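Local coordinates for protein enolase from the environmental genome shotgun sequencing of the Sargasso Sea (PDB 2QGY) that is of unknown function but belongs to the enolase superfamily, with mandelate racemase/muconate lactonizing enzyme-type domains, and probably performs magnesium-assisted chemistry on a carboxylate substrate, at residues P228-N233 / E252-L257; S235-I240 / M246-G251. One frame throughout, in Å; residues are numbered along the deposited sequence. Where two conformers were deposited one is given.

Interaction 1. Residues P228-N233 / E252-L257; sequences PVDGEN and EKQSGL. With MG (magnesium ion), chain C.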
ATOM      1  N   PRO A 228       9.084  13.691 -11.411  1.00 15.89           N
ATOM      2  CA  PRO A 228      10.013  13.463 -12.537  1.00 16.98           C
ATOM      3  C   PRO A 228      10.524  12.020 -12.493  1.00 17.37           C
ATOM      4  O   PRO A 228      10.931  11.471 -13.529  1.00 18.03           O
ATOM      5  CB  PRO A 228      11.158  14.461 -12.292  1.00 15.99           C
ATOM      6  CG  PRO A 228      11.116  14.744 -10.789  1.00 17.29           C
ATOM      7  CD  PRO A 228       9.646  14.559 -10.355  1.00 15.55           C
ATOM      8  N   VAL A 229      10.496  11.428 -11.298  1.00 16.92           N
ATOM      9  CA  VAL A 229      10.876  10.027 -11.108  1.00 17.39           C
ATOM     10  C   VAL A 229       9.953   9.377 -10.074  1.00 17.74           C
ATOM     11  O   VAL A 229       9.243  10.066  -9.365  1.00 17.28           O
ATOM     12  CB  VAL A 229      12.358   9.859 -10.679  1.00 17.68           C
ATOM     13  CG1 VAL A 229      13.309  10.477 -11.749  1.00 17.58           C
ATOM     14  CG2 VAL A 229      12.614  10.494  -9.350  1.00 17.55           C
ATOM     15  N   ASP A 230      10.023   8.057  -9.960  1.00 17.42           N
ATOM     16  CA  ASP A 230       9.155   7.348  -9.022  1.00 17.82           C
ATOM     17  C   ASP A 230       9.401   7.839  -7.591  1.00 17.26           C
ATOM     18  O   ASP A 230      10.540   7.978  -7.171  1.00 17.83           O
ATOM     19  CB  ASP A 230       9.386   5.831  -9.099  1.00 18.08           C
ATOM     20  CG  ASP A 230       8.256   5.052  -8.455  1.00 18.65           C
ATOM     21  OD1 ASP A 230       8.208   5.018  -7.214  1.00 15.58           O
ATOM     22  OD2 ASP A 230       7.434   4.458  -9.193  1.00 23.00           O
ATOM     23  N   GLY A 231       8.323   8.073  -6.837  1.00 15.62           N
ATOM     24  CA  GLY A 231       8.446   8.648  -5.491  1.00 16.32           C
ATOM     25  C   GLY A 231       9.182   7.742  -4.517  1.00 16.11           C
ATOM     26  O   GLY A 231       9.677   8.196  -3.498  1.00 17.14           O
ATOM     27  N   GLU A 232       9.229   6.455  -4.823  1.00 15.68           N
ATOM     28  CA  GLU A 232       9.964   5.516  -3.981  1.00 17.44           C
ATOM     29  C   GLU A 232      11.448   5.434  -4.322  1.00 16.61           C
ATOM     30  O   GLU A 232      12.232   4.888  -3.543  1.00 16.76           O
ATOM     31  CB  GLU A 232       9.347   4.125  -4.027  1.00 17.90           C
ATOM     32  CG  GLU A 232       8.010   4.061  -3.313  1.00 22.02           C
ATOM     33  CD  GLU A 232       7.518   2.646  -3.198  1.00 26.44           C
ATOM     34  OE1 GLU A 232       7.962   1.926  -2.283  1.00 30.65           O
ATOM     35  OE2 GLU A 232       6.681   2.260  -4.027  1.00 31.46           O
ATOM     36  N   ASN A 233      11.821   5.960  -5.486  1.00 15.80           N
ATOM     37  CA  ASN A 233      13.233   5.968  -5.883  1.00 16.78           C
ATOM     38  C   ASN A 233      13.870   7.246  -5.357  1.00 16.93           C
ATOM     39  O   ASN A 233      14.067   8.210  -6.102  1.00 17.39           O
ATOM     40  CB  ASN A 233      13.378   5.890  -7.409  1.00 16.83           C
ATOM     41  CG  ASN A 233      14.828   5.568  -7.851  1.00 18.38           C
ATOM     42  OD1 ASN A 233      15.784   5.795  -7.108  1.00 20.70           O
ATOM     43  ND2 ASN A 233      14.967   4.996  -9.023  1.00 20.14           N
ATOM     44  N   GLU A 252       2.271  12.204  -4.014  1.00 16.38           N
ATOM     45  CA  GLU A 252       0.892  11.814  -4.352  1.00 17.41           C
ATOM     46  C   GLU A 252       0.613  10.311  -4.363  1.00 17.50           C
ATOM     47  O   GLU A 252      -0.501   9.892  -4.061  1.00 19.14           O
ATOM     48  CB  GLU A 252       0.476  12.445  -5.674  1.00 17.98           C
ATOM     49  CG  GLU A 252       1.163  11.919  -6.891  1.00 19.28           C
ATOM     50  CD  GLU A 252       0.483  12.422  -8.158  1.00 21.32           C
ATOM     51  OE1 GLU A 252       0.694  13.596  -8.468  1.00 24.36           O
ATOM     52  OE2 GLU A 252      -0.298  11.683  -8.798  1.00 24.69           O
ATOM     53  N   LYS A 253       1.597   9.490  -4.710  1.00 17.03           N
ATOM     54  CA  LYS A 253       1.341   8.040  -4.794  1.00 17.52           C
ATOM     55  C   LYS A 253       1.849   7.285  -3.554  1.00 16.66           C
ATOM     56  O   LYS A 253       1.869   6.051  -3.552  1.00 17.52           O
ATOM     57  CB  LYS A 253       1.950   7.478  -6.096  1.00 17.10           C
ATOM     58  CG  LYS A 253       1.253   8.108  -7.324  1.00 18.95           C
ATOM     59  CD  LYS A 253       1.296   7.326  -8.613  1.00 26.48           C
ATOM     60  CE  LYS A 253       0.758   8.239  -9.720  1.00 30.39           C
ATOM     61  NZ  LYS A 253       0.491   7.559 -11.016  1.00 35.65           N
ATOM     62  N   GLN A 254       2.254   8.021  -2.526  1.00 15.87           N
ATOM     63  CA  GLN A 254       2.782   7.403  -1.311  1.00 17.88           C
ATOM     64  C   GLN A 254       1.957   7.834  -0.097  1.00 18.48           C
ATOM     65  O   GLN A 254       1.188   8.814  -0.160  1.00 18.03           O
ATOM     66  CB  GLN A 254       4.267   7.727  -1.132  1.00 18.29           C
ATOM     67  CG  GLN A 254       5.184   6.910  -2.056  1.00 19.96           C
ATOM     68  CD  GLN A 254       5.270   7.497  -3.459  1.00 18.64           C
ATOM     69  OE1 GLN A 254       5.294   8.719  -3.617  1.00 21.02           O
ATOM     70  NE2 GLN A 254       5.324   6.625  -4.491  1.00 16.96           N
ATOM     71  N   SER A 255       2.058   7.073   0.990  1.00 19.55           N
ATOM     72  CA  SER A 255       1.326   7.405   2.210  1.00 20.17           C
ATOM     73  C   SER A 255       2.156   7.002   3.401  1.00 20.84           C
ATOM     74  O   SER A 255       3.138   6.259   3.268  1.00 21.13           O
ATOM     75  CB  SER A 255      -0.075   6.725   2.269  1.00 21.78           C
ATOM     76  OG  SER A 255       0.046   5.300   2.173  1.00 24.77           O
ATOM     77  N   GLY A 256       1.772   7.494   4.568  1.00 21.45           N
ATOM     78  CA  GLY A 256       2.448   7.128   5.790  1.00 21.13           C
ATOM     79  C   GLY A 256       3.523   8.131   6.165  1.00 21.09           C
ATOM     80  O   GLY A 256       4.186   8.728   5.304  1.00 22.49           O
ATOM     81  N   LEU A 257       3.747   8.285   7.457  1.00 19.62           N
ATOM     82  CA  LEU A 257       4.738   9.265   7.910  1.00 19.04           C
ATOM     83  C   LEU A 257       6.170   8.878   7.561  1.00 19.21           C
ATOM     84  O   LEU A 257       6.980   9.733   7.260  1.00 19.92           O
ATOM     85  CB  LEU A 257       4.640   9.455   9.411  1.00 19.50           C
ATOM     86  CG  LEU A 257       3.394  10.158   9.936  1.00 20.83           C
ATOM     87  CD1 LEU A 257       3.347  10.040  11.455  1.00 23.23           C
ATOM     88  CD2 LEU A 257       3.393  11.625   9.494  1.00 19.53           C
TER
HETATM   89 MG    MG C 701       0.683  14.376 -10.254  1.00 19.91          MG
HETATM   90  O   HOH W   1       5.533   7.732  -7.532  1.00 19.80           O
HETATM   91  O   HOH W   2       7.307  10.292  -2.655  1.00 19.81           O
HETATM   92  O   HOH W   3       4.696   3.812  -4.011  1.00 29.16           O
HETATM   93  O   HOH W   4      -0.389  12.917 -11.133  1.00 22.42           O
HETATM   94  O   HOH W   5       2.262  13.154 -10.777  1.00 26.78           O
HETATM   95  O   HOH W   6      -1.206  15.366 -10.355  1.00 22.09           O

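Interaction 2. Residues S235-I240 / M246-G251; sequences SLLTEI and MKVVTG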
ATOM      1  N   SER A 235      16.793   7.878  -4.269  1.00 18.30           N
ATOM      2  CA  SER A 235      18.108   8.131  -4.871  1.00 19.92           C
ATOM      3  C   SER A 235      17.977   8.995  -6.116  1.00 20.77           C
ATOM      4  O   SER A 235      18.719   9.981  -6.272  1.00 21.45           O
ATOM      5  CB  SER A 235      18.801   6.806  -5.200  1.00 19.90           C
ATOM      6  OG  SER A 235      19.088   6.130  -3.991  1.00 22.04           O
ATOM      7  N   LEU A 236      17.056   8.630  -7.007  1.00 20.69           N
ATOM      8  CA  LEU A 236      16.836   9.375  -8.257  0.50 21.57           C
ATOM      9  C   LEU A 236      16.214  10.733  -8.012  1.00 21.48           C
ATOM     10  O   LEU A 236      16.544  11.708  -8.694  1.00 21.87           O
ATOM     11  CB  LEU A 236      15.953   8.593  -9.226  0.50 21.99           C
ATOM     12  CG  LEU A 236      16.640   7.836 -10.349  0.50 22.78           C
ATOM     13  CD1 LEU A 236      17.442   6.664  -9.794  0.50 24.18           C
ATOM     14  CD2 LEU A 236      15.603   7.370 -11.378  0.50 22.34           C
ATOM     15  N   LEU A 237      15.316  10.814  -7.030  1.00 21.97           N
ATOM     16  CA  LEU A 237      14.710  12.117  -6.711  1.00 22.19           C
ATOM     17  C   LEU A 237      15.795  13.107  -6.305  1.00 22.91           C
ATOM     18  O   LEU A 237      15.816  14.275  -6.748  1.00 23.02           O
ATOM     19  CB  LEU A 237      13.691  12.005  -5.565  1.00 22.85           C
ATOM     20  CG  LEU A 237      12.251  11.589  -5.827  1.00 22.46           C
ATOM     21  CD1 LEU A 237      11.599  11.281  -4.466  1.00 21.76           C
ATOM     22  CD2 LEU A 237      11.503  12.694  -6.548  1.00 23.48           C
ATOM     23  N   THR A 238      16.684  12.660  -5.429  1.00 22.68           N
ATOM     24  CA  THR A 238      17.759  13.532  -4.980  1.00 23.61           C
ATOM     25  C   THR A 238      18.623  13.918  -6.179  1.00 23.62           C
ATOM     26  O   THR A 238      18.974  15.072  -6.337  1.00 24.09           O
ATOM     27  CB  THR A 238      18.587  12.921  -3.840  1.00 23.11           C
ATOM     28  OG1 THR A 238      19.344  11.799  -4.334  1.00 28.38           O
ATOM     29  CG2 THR A 238      17.668  12.492  -2.652  1.00 22.84           C
ATOM     30  N   GLU A 239      18.931  12.957  -7.032  1.00 24.97           N
ATOM     31  CA  GLU A 239      19.754  13.230  -8.211  1.00 26.81           C
ATOM     32  C   GLU A 239      19.122  14.330  -9.103  1.00 26.61           C
ATOM     33  O   GLU A 239      19.800  15.275  -9.522  1.00 26.49           O
ATOM     34  CB  GLU A 239      19.983  11.950  -8.988  1.00 27.17           C
ATOM     35  CG  GLU A 239      20.554  12.177 -10.371  1.00 32.04           C
ATOM     36  CD  GLU A 239      20.947  10.891 -11.030  1.00 35.82           C
ATOM     37  OE1 GLU A 239      21.191   9.909 -10.284  1.00 39.88           O
ATOM     38  OE2 GLU A 239      21.035  10.878 -12.280  1.00 38.59           O
ATOM     39  N   ILE A 240      17.827  14.212  -9.368  1.00 25.28           N
ATOM     40  CA  ILE A 240      17.095  15.230 -10.141  1.00 25.30           C
ATOM     41  C   ILE A 240      17.089  16.579  -9.472  1.00 25.44           C
ATOM     42  O   ILE A 240      17.382  17.602 -10.116  1.00 25.64           O
ATOM     43  CB  ILE A 240      15.611  14.828 -10.415  1.00 25.36           C
ATOM     44  CG1 ILE A 240      15.541  13.665 -11.412  1.00 24.56           C
ATOM     45  CG2 ILE A 240      14.795  16.063 -10.909  1.00 26.43           C
ATOM     46  CD1 ILE A 240      15.841  14.015 -12.864  1.00 26.57           C
ATOM     47  N   MET A 246      14.971  23.715 -10.413  1.00 25.28           N
ATOM     48  CA  MET A 246      13.525  23.786 -10.473  1.00 23.00           C
ATOM     49  C   MET A 246      12.940  23.039  -9.255  1.00 22.62           C
ATOM     50  O   MET A 246      13.490  22.032  -8.811  1.00 21.52           O
ATOM     51  CB  MET A 246      13.024  23.187 -11.802  1.00 23.39           C
ATOM     52  CG  MET A 246      13.291  24.060 -13.092  1.00 22.71           C
ATOM     53  SD  MET A 246      12.914  23.228 -14.664  1.00 20.02           S
ATOM     54  CE  MET A 246      13.876  21.777 -14.537  1.00 22.08           C
ATOM     55  N   LYS A 247      11.839  23.525  -8.705  1.00 21.26           N
ATOM     56  CA  LYS A 247      11.253  22.859  -7.542  1.00 20.97           C
ATOM     57  C   LYS A 247      10.726  21.464  -7.871  1.00 20.45           C
ATOM     58  O   LYS A 247       9.989  21.301  -8.851  1.00 20.33           O
ATOM     59  CB  LYS A 247      10.136  23.694  -6.968  1.00 21.90           C
ATOM     60  CG  LYS A 247      10.637  25.009  -6.375  1.00 23.94           C
ATOM     61  CD  LYS A 247       9.479  25.866  -5.910  1.00 28.67           C
ATOM     62  CE  LYS A 247       9.980  27.277  -5.545  1.00 31.88           C
ATOM     63  NZ  LYS A 247      11.133  27.234  -4.612  1.00 36.32           N
ATOM     64  N   VAL A 248      11.087  20.475  -7.048  1.00 18.72           N
ATOM     65  CA  VAL A 248      10.669  19.088  -7.266  1.00 17.67           C
ATOM     66  C   VAL A 248       9.499  18.734  -6.295  1.00 17.34           C
ATOM     67  O   VAL A 248       9.554  19.019  -5.099  1.00 17.17           O
ATOM     68  CB  VAL A 248      11.879  18.095  -7.143  1.00 18.67           C
ATOM     69  CG1 VAL A 248      11.456  16.611  -7.175  1.00 18.77           C
ATOM     70  CG2 VAL A 248      12.950  18.355  -8.244  1.00 19.93           C
ATOM     71  N   VAL A 249       8.458  18.116  -6.845  1.00 15.60           N
ATOM     72  CA  VAL A 249       7.264  17.752  -6.088  1.00 14.97           C
ATOM     73  C   VAL A 249       7.098  16.222  -6.116  1.00 14.26           C
ATOM     74  O   VAL A 249       7.197  15.627  -7.167  1.00 15.37           O
ATOM     75  CB  VAL A 249       5.996  18.379  -6.699  1.00 15.08           C
ATOM     76  CG1 VAL A 249       4.761  18.047  -5.789  1.00 16.47           C
ATOM     77  CG2 VAL A 249       6.127  19.926  -6.765  1.00 15.63           C
ATOM     78  N   THR A 250       6.823  15.597  -4.974  1.00 13.76           N
ATOM     79  CA  THR A 250       6.578  14.145  -4.961  1.00 14.06           C
ATOM     80  C   THR A 250       5.643  13.863  -3.800  1.00 13.60           C
ATOM     81  O   THR A 250       5.538  14.698  -2.915  1.00 13.24           O
ATOM     82  CB  THR A 250       7.894  13.309  -4.788  1.00 14.79           C
ATOM     83  OG1 THR A 250       7.618  11.895  -4.952  1.00 15.40           O
ATOM     84  CG2 THR A 250       8.534  13.543  -3.445  1.00 15.37           C
ATOM     85  N   GLY A 251       4.978  12.705  -3.811  1.00 14.01           N
ATOM     86  CA  GLY A 251       4.255  12.292  -2.610  1.00 15.10           C
ATOM     87  C   GLY A 251       2.864  11.765  -2.911  1.00 16.26           C
ATOM     88  O   GLY A 251       2.353  10.962  -2.155  1.00 15.61           O
TER

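Interaction 1. Residues P228-N233 / E252-L257
The flat amide of Gln254 lies between Gly231 on one face and its own backbone on the other. On the first face Gly231 CA stands 3.7 Å from Gln254 OE1, displaced beyond the O-and-N end of the amide, and the CG methylene of Glu232 comes to 3.9 Å from Gln254 NE2 on the same face. The opposite face rests against the peptide linking Lys253 and Gln254, with Lys253 C 3.4 Å from Gln254 CD. A bend at chi2 (82°) folds the side chain back over this peptide.

The two loops bond through water. At the amide edge, the N-H of Gln254 NE2 beside OE1 donates to water 1, which also accepts from Gly231 N; the other N-H donates to water 3, which in turn donates to Glu232 OE2. These two waters, one on each N-H and close to the amide plane, fix its rotation. Water 2 reaches Gln254 OE1, at 2.7 Å, from above the plane on the side of Gly231, and adds a longer link to Gly231 O. The Glu232 carboxylate is turned 45° from the amide plane, and Arg97 of the second subunit forms salt bridges with both it and Asp230. Within the type I turn from Asp230 to Asn233, Asp230 OD1 uses its anti lone pair to accept from Glu232 N at 3.0 Å, closing an Asx turn.

At the start of 252-257, Glu252 CG sits between its backbone N and carbonyl carbon (chi1 69°), and the extended chain carries OE1 to 1.9 Å from the magnesium ion. Its OE2 accepts from metal-bound water 4. Asp200, Glu226 and three waters complete six ligands. The loops following strands 224-226 and 248-250 thus meet beside a magnesium held by carboxylates at or just past the C-terminal ends of successive strands, the signature of an enolase-superfamily barrel.

Interaction 2. Residues S235-I240 / M246-G251
Leu237 and Ile240 of helix 234-243 pack on Val248 and Thr250 of strand 248-250, the closing half of a beta-alpha-beta crossover in the TIM-type barrel. The axes of 235-240 and 248-250 run nearly antiparallel, at 159°, and approach to 9.9 Å. The tight part is largely apolar and centres on Leu237: CD2 settles between Val248 CG1, at 4.0 Å, and Thr250 CB, while CD1 lies on Thr250 CG2 at 3.9 Å. With CG anti to its carbonyl carbon (chi1 -84°), the leucine straddles both residues, and Leu263 of helix 257-265 touches it and Thr250 as well. Ile240 contributes its CG2 branch, set 4.0 Å from Val248 CG2 and crossing that side chain at about a right angle; the rest of its chain leads off.

Beyond these residues the contact thins quickly. Val249 faces Trp224 and Glu226 instead, and Lys247 is exposed. On the outer side of the helix, Glu239 pairs with Lys211, and Thr238 turns its back on the strand. The hydroxyl of Thr238 donates to the helix backbone, OG1 lying 2.7 Å from Ser235 O, an oxygen that also accepts from Glu239 N on the same face of its carbonyl plane.

Overall arrangement
The two contacts, about 10 Å apart between centres, sit on different levels of the barrel. Interaction 2, buried and largely apolar, joins the helix and second strand of the unit 224-226, 234-243, 248-250. Interaction 1 is only partly buried and joins the loops that follow the unit's two strands, through water and the Gln254 amide, with the second subunit close by; the magnesium ion is bound next door by Glu252. They meet directly: Gly231 CA packs 3.4 Å from Thr250 OG1, and Val229 CG2 lies 3.6 Å from Leu237 N. Within four residues the chain passes from packing at Val248, in the strand, to magnesium binding at Glu252, just beyond it.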